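Local coordinates for surface protein SPB1 (Streptococcus agalactiae, PDB 4UZG) that serves as the backbone protein of the group B streptococcus pilus 2b, probably joined subunit to subunit by a sortase to build the pilus shaft, at residues T43-S46 and A47-D51; V50-E54 and G55-V59. All coordinates share one frame; numbering follows the deposited sequence. Where two conformers were deposited one is given.

Interaction 1 (T43-S46 and A47-D51); sequences TMPS and ASVVD
V50 meets both M44 and P45 across the bend. Its CB lies 4.0 Å from CG of P45, so the proline ring abuts the branch point itself. From there the two methyls part company. CG1, set opposite the backbone nitrogen by chi1 of -176°, runs to the terminal methyl of M44, with 3.7 Å between V50 CG1 and M44 CE; the methionine chain has to bend at chi2 and again at chi3 to bring CE there. V50 CG2 turns to the proline instead, 4.0 Å from P45 CG. V49 adds its CG1 against CB of the same ring.

The backbone closes the bend through the carbonyl oxygen of S46, which takes two N-H groups. V49 N reaches S46 O at 2.8 Å from well above the carbonyl plane, while V50 N, at 3.0 Å from S46 O, comes in almost in line with the C=O bond. N89 lies alongside, its ND2 bonded to the carbonyls of P45 and V50. A47 and S48 have the helical angles of a type I beta turn, and the further bond from V50 N extends it to an alpha turn: a tight connection between strands 37-43 and 50-62.

Interaction 2 (V50-E54 and G55-V59); sequences VDLNE and GSYEV
S56 folds back on N53 through two hydrogen bonds to one acceptor, the carbonyl oxygen of N53. The shorter comes from the side chain: S56 OG lies 2.7 Å from N53 O, in the plane of that carbonyl. A chi1 of 65° tucks the hydroxyl between its own backbone nitrogen and carbonyl carbon, which points it at this oxygen. The backbone bond is weak, with S56 N 3.2 Å from N53 O and bent to 132° at the hydrogen. S56 OG also accepts from the backbone N of T128, and N53 ND2 is bonded to T128 OG1, so strand 121-131 holds both ends of the turn.

Residues N53 to S56 make a type II beta turn, with G55 in its third position at a positive phi of 75°. The turn interrupts strand 50-62. On one side N53 pairs through its backbone with T128, on the other E58 pairs with T126, so the extra residues bulge out while the strand keeps the same neighbour.

The van der Waals contact is between L52 and Y57, whose side chains cross at roughly a right angle: the leucine methyl L52 CD2 rests 3.7 Å from Y57 OH, at the far end of the phenol. F91 touches both L52 and the tyrosine, its ring plane turned about 60° from that of Y57. The polar tip of Y57 is bonded to E86 OE2, an oxygen that also receives the backbone N-H of G55, so one carboxylate from strand 81-87 ties the ring to the turn.

How the interactions relate
Interaction 1 comes first along the chain and runs directly into interaction 2: V50 and D51 belong to both, and their centres lie about 12 Å apart. One forms the entry into strand 50-62, the other an interruption within it. They touch where M44 CE packs 4.3 Å from L52 CA. N89, which bonds the bend of interaction 1, also reaches L52 N through OD1. Strand 121-131 flanks the shared strand, and D51 pairs with V130 between the two bends. Together they carry the chain from strand 37-43 to a distant place in the order of the ten-stranded mixed sheet, within the N-terminal part of this pilus subunit.

Interaction 1 (T43-S46 and A47-D51)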
loop_
_atom_site.group_PDB
_atom_site.type_symbol
_atom_site.label_atom_id
_atom_site.label_comp_id
_atom_site.label_asym_id
_atom_site.label_seq_id
_atom_site.Cartn_x
_atom_site.Cartn_y
_atom_site.Cartn_z
ATOM N N THR A 43 0.617 13.380 7.708
ATOM C CA THR A 43 2.017 12.991 7.772
ATOM C C THR A 43 2.107 11.573 7.184
ATOM O O THR A 43 1.601 10.616 7.765
ATOM C CB THR A 43 2.542 12.998 9.206
ATOM O OG1 THR A 43 2.326 14.285 9.784
ATOM C CG2 THR A 43 4.038 12.657 9.245
ATOM N N MET A 44 2.727 11.488 6.016
ATOM C CA MET A 44 2.879 10.239 5.283
ATOM C C MET A 44 4.084 9.475 5.804
ATOM O O MET A 44 4.957 10.042 6.463
ATOM C CB MET A 44 3.053 10.578 3.811
ATOM C CG MET A 44 1.763 10.973 3.122
ATOM S SD MET A 44 0.671 9.547 2.848
ATOM C CE MET A 44 1.395 8.856 1.369
ATOM N N PRO A 45 4.176 8.183 5.463
ATOM C CA PRO A 45 5.429 7.444 5.638
ATOM C C PRO A 45 6.527 8.115 4.819
ATOM O O PRO A 45 6.300 9.023 4.021
ATOM C CB PRO A 45 5.120 6.066 5.055
ATOM C CG PRO A 45 3.784 6.030 4.682
ATOM C CD PRO A 45 3.177 7.375 4.755
ATOM N N SER A 46 7.749 7.667 5.026
ATOM C CA SER A 46 8.853 8.076 4.176
ATOM C C SER A 46 8.485 7.873 2.706
ATOM O O SER A 46 7.809 6.891 2.360
ATOM C CB SER A 46 10.071 7.193 4.483
ATOM O OG SER A 46 11.097 7.367 3.516
ATOM N N ALA A 47 9.003 8.731 1.826
ATOM C CA ALA A 47 8.776 8.574 0.402
ATOM C C ALA A 47 9.431 7.294 -0.148
ATOM O O ALA A 47 9.086 6.864 -1.251
ATOM C CB ALA A 47 9.284 9.776 -0.353
ATOM N N SER A 48 10.351 6.690 0.612
ATOM C CA SER A 48 10.923 5.394 0.248
ATOM C C SER A 48 9.956 4.237 0.536
ATOM O O SER A 48 10.256 3.094 0.183
ATOM C CB SER A 48 12.233 5.169 0.993
ATOM O OG SER A 48 12.004 5.105 2.385
ATOM N N VAL A 49 8.832 4.536 1.177
ATOM C CA VAL A 49 7.802 3.570 1.547
ATOM C C VAL A 49 6.506 3.846 0.788
ATOM O O VAL A 49 6.011 2.969 0.067
ATOM C CB VAL A 49 7.564 3.557 3.067
ATOM C CG1 VAL A 49 6.381 2.659 3.425
ATOM C CG2 VAL A 49 8.830 3.136 3.818
ATOM N N VAL A 50 5.899 5.029 0.971
ATOM C CA VAL A 50 4.809 5.458 0.098
ATOM C C VAL A 50 5.109 6.889 -0.316
ATOM O O VAL A 50 5.230 7.780 0.537
ATOM C CB VAL A 50 3.408 5.398 0.719
ATOM C CG1 VAL A 50 2.367 5.778 -0.340
ATOM C CG2 VAL A 50 3.088 4.031 1.302
ATOM N N ASP A 51 5.256 7.110 -1.613
ATOM C CA ASP A 51 5.593 8.415 -2.172
ATOM C C ASP A 51 4.296 9.126 -2.545
ATOM O O ASP A 51 3.571 8.690 -3.443
ATOM C CB ASP A 51 6.494 8.180 -3.393
ATOM C CG ASP A 51 7.025 9.434 -4.019
ATOM O OD1 ASP A 51 6.428 10.494 -3.806
ATOM O OD2 ASP A 51 8.042 9.340 -4.756
#

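Interaction 2 (V50-E54 and G55-V59)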
loop_
_atom_site.group_PDB
_atom_site.type_symbol
_atom_site.label_atom_id
_atom_site.label_comp_id
_atom_site.label_asym_id
_atom_site.label_seq_id
_atom_site.Cartn_x
_atom_site.Cartn_y
_atom_site.Cartn_z
ATOM N N VAL A 50 5.899 5.029 0.971
ATOM C CA VAL A 50 4.809 5.458 0.098
ATOM C C VAL A 50 5.109 6.889 -0.316
ATOM O O VAL A 50 5.230 7.780 0.537
ATOM C CB VAL A 50 3.408 5.398 0.719
ATOM C CG1 VAL A 50 2.367 5.778 -0.340
ATOM C CG2 VAL A 50 3.088 4.031 1.302
ATOM N N ASP A 51 5.256 7.110 -1.613
ATOM C CA ASP A 51 5.593 8.415 -2.172
ATOM C C ASP A 51 4.296 9.126 -2.545
ATOM O O ASP A 51 3.571 8.690 -3.443
ATOM C CB ASP A 51 6.494 8.180 -3.393
ATOM C CG ASP A 51 7.025 9.434 -4.019
ATOM O OD1 ASP A 51 6.428 10.494 -3.806
ATOM O OD2 ASP A 51 8.042 9.340 -4.756
ATOM N N LEU A 52 3.986 10.182 -1.811
ATOM C CA LEU A 52 2.803 10.992 -2.080
ATOM C C LEU A 52 2.788 11.467 -3.524
ATOM O O LEU A 52 3.800 11.994 -4.008
ATOM C CB LEU A 52 2.837 12.228 -1.169
ATOM C CG LEU A 52 1.716 13.256 -1.329
ATOM C CD1 LEU A 52 0.359 12.679 -0.975
ATOM C CD2 LEU A 52 2.032 14.497 -0.484
ATOM N N ASN A 53 1.648 11.358 -4.203
ATOM C CA ASN A 53 1.465 12.045 -5.478
ATOM C C ASN A 53 0.978 13.466 -5.224
ATOM O O ASN A 53 -0.201 13.705 -5.002
ATOM C CB ASN A 53 0.474 11.307 -6.384
ATOM C CG ASN A 53 1.053 10.049 -7.015
ATOM O OD1 ASN A 53 2.210 10.021 -7.431
ATOM N ND2 ASN A 53 0.219 9.046 -7.147
ATOM N N GLU A 54 1.903 14.402 -5.228
ATOM C CA GLU A 54 1.525 15.780 -5.034
ATOM C C GLU A 54 0.534 16.176 -6.112
ATOM O O GLU A 54 0.543 15.658 -7.243
ATOM C CB GLU A 54 2.745 16.715 -5.019
ATOM C CG GLU A 54 3.586 16.652 -3.757
ATOM C CD GLU A 54 4.480 15.443 -3.625
ATOM O OE1 GLU A 54 4.690 14.708 -4.627
ATOM O OE2 GLU A 54 4.993 15.272 -2.502
ATOM N N GLY A 55 -0.379 17.056 -5.723
ATOM C CA GLY A 55 -1.378 17.546 -6.641
ATOM C C GLY A 55 -2.501 16.577 -6.973
ATOM O O GLY A 55 -3.291 16.849 -7.878
ATOM N N SER A 56 -2.626 15.462 -6.249
ATOM C CA SER A 56 -3.609 14.430 -6.602
ATOM C C SER A 56 -4.947 14.586 -5.865
ATOM O O SER A 56 -5.802 13.720 -5.977
ATOM C CB SER A 56 -3.025 13.048 -6.349
ATOM O OG SER A 56 -2.773 12.835 -4.967
ATOM N N TYR A 57 -5.125 15.672 -5.128
ATOM C CA TYR A 57 -6.284 15.798 -4.225
ATOM C C TYR A 57 -7.591 16.046 -4.940
ATOM O O TYR A 57 -7.659 16.770 -5.941
ATOM C CB TYR A 57 -6.096 16.977 -3.224
ATOM C CG TYR A 57 -4.710 17.002 -2.686
ATOM C CD1 TYR A 57 -4.324 16.133 -1.680
ATOM C CD2 TYR A 57 -3.754 17.807 -3.268
ATOM C CE1 TYR A 57 -3.011 16.047 -1.258
ATOM C CE2 TYR A 57 -2.426 17.746 -2.842
ATOM C CZ TYR A 57 -2.060 16.841 -1.862
ATOM O OH TYR A 57 -0.766 16.733 -1.441
ATOM N N GLU A 58 -8.640 15.472 -4.371
ATOM C CA GLU A 58 -10.004 15.904 -4.632
ATOM C C GLU A 58 -10.584 16.229 -3.256
ATOM O O GLU A 58 -10.599 15.367 -2.370
ATOM C CB GLU A 58 -10.817 14.834 -5.345
ATOM C CG GLU A 58 -12.219 15.279 -5.677
ATOM C CD GLU A 58 -12.419 15.551 -7.148
ATOM O OE1 GLU A 58 -11.432 15.922 -7.821
ATOM O OE2 GLU A 58 -13.553 15.390 -7.640
ATOM N N VAL A 59 -11.052 17.462 -3.098
ATOM C CA VAL A 59 -11.517 17.957 -1.813
ATOM C C VAL A 59 -12.990 18.334 -1.969
ATOM O O VAL A 59 -13.322 19.168 -2.810
ATOM C CB VAL A 59 -10.705 19.179 -1.339
ATOM C CG1 VAL A 59 -11.138 19.578 0.052
ATOM C CG2 VAL A 59 -9.201 18.883 -1.395
#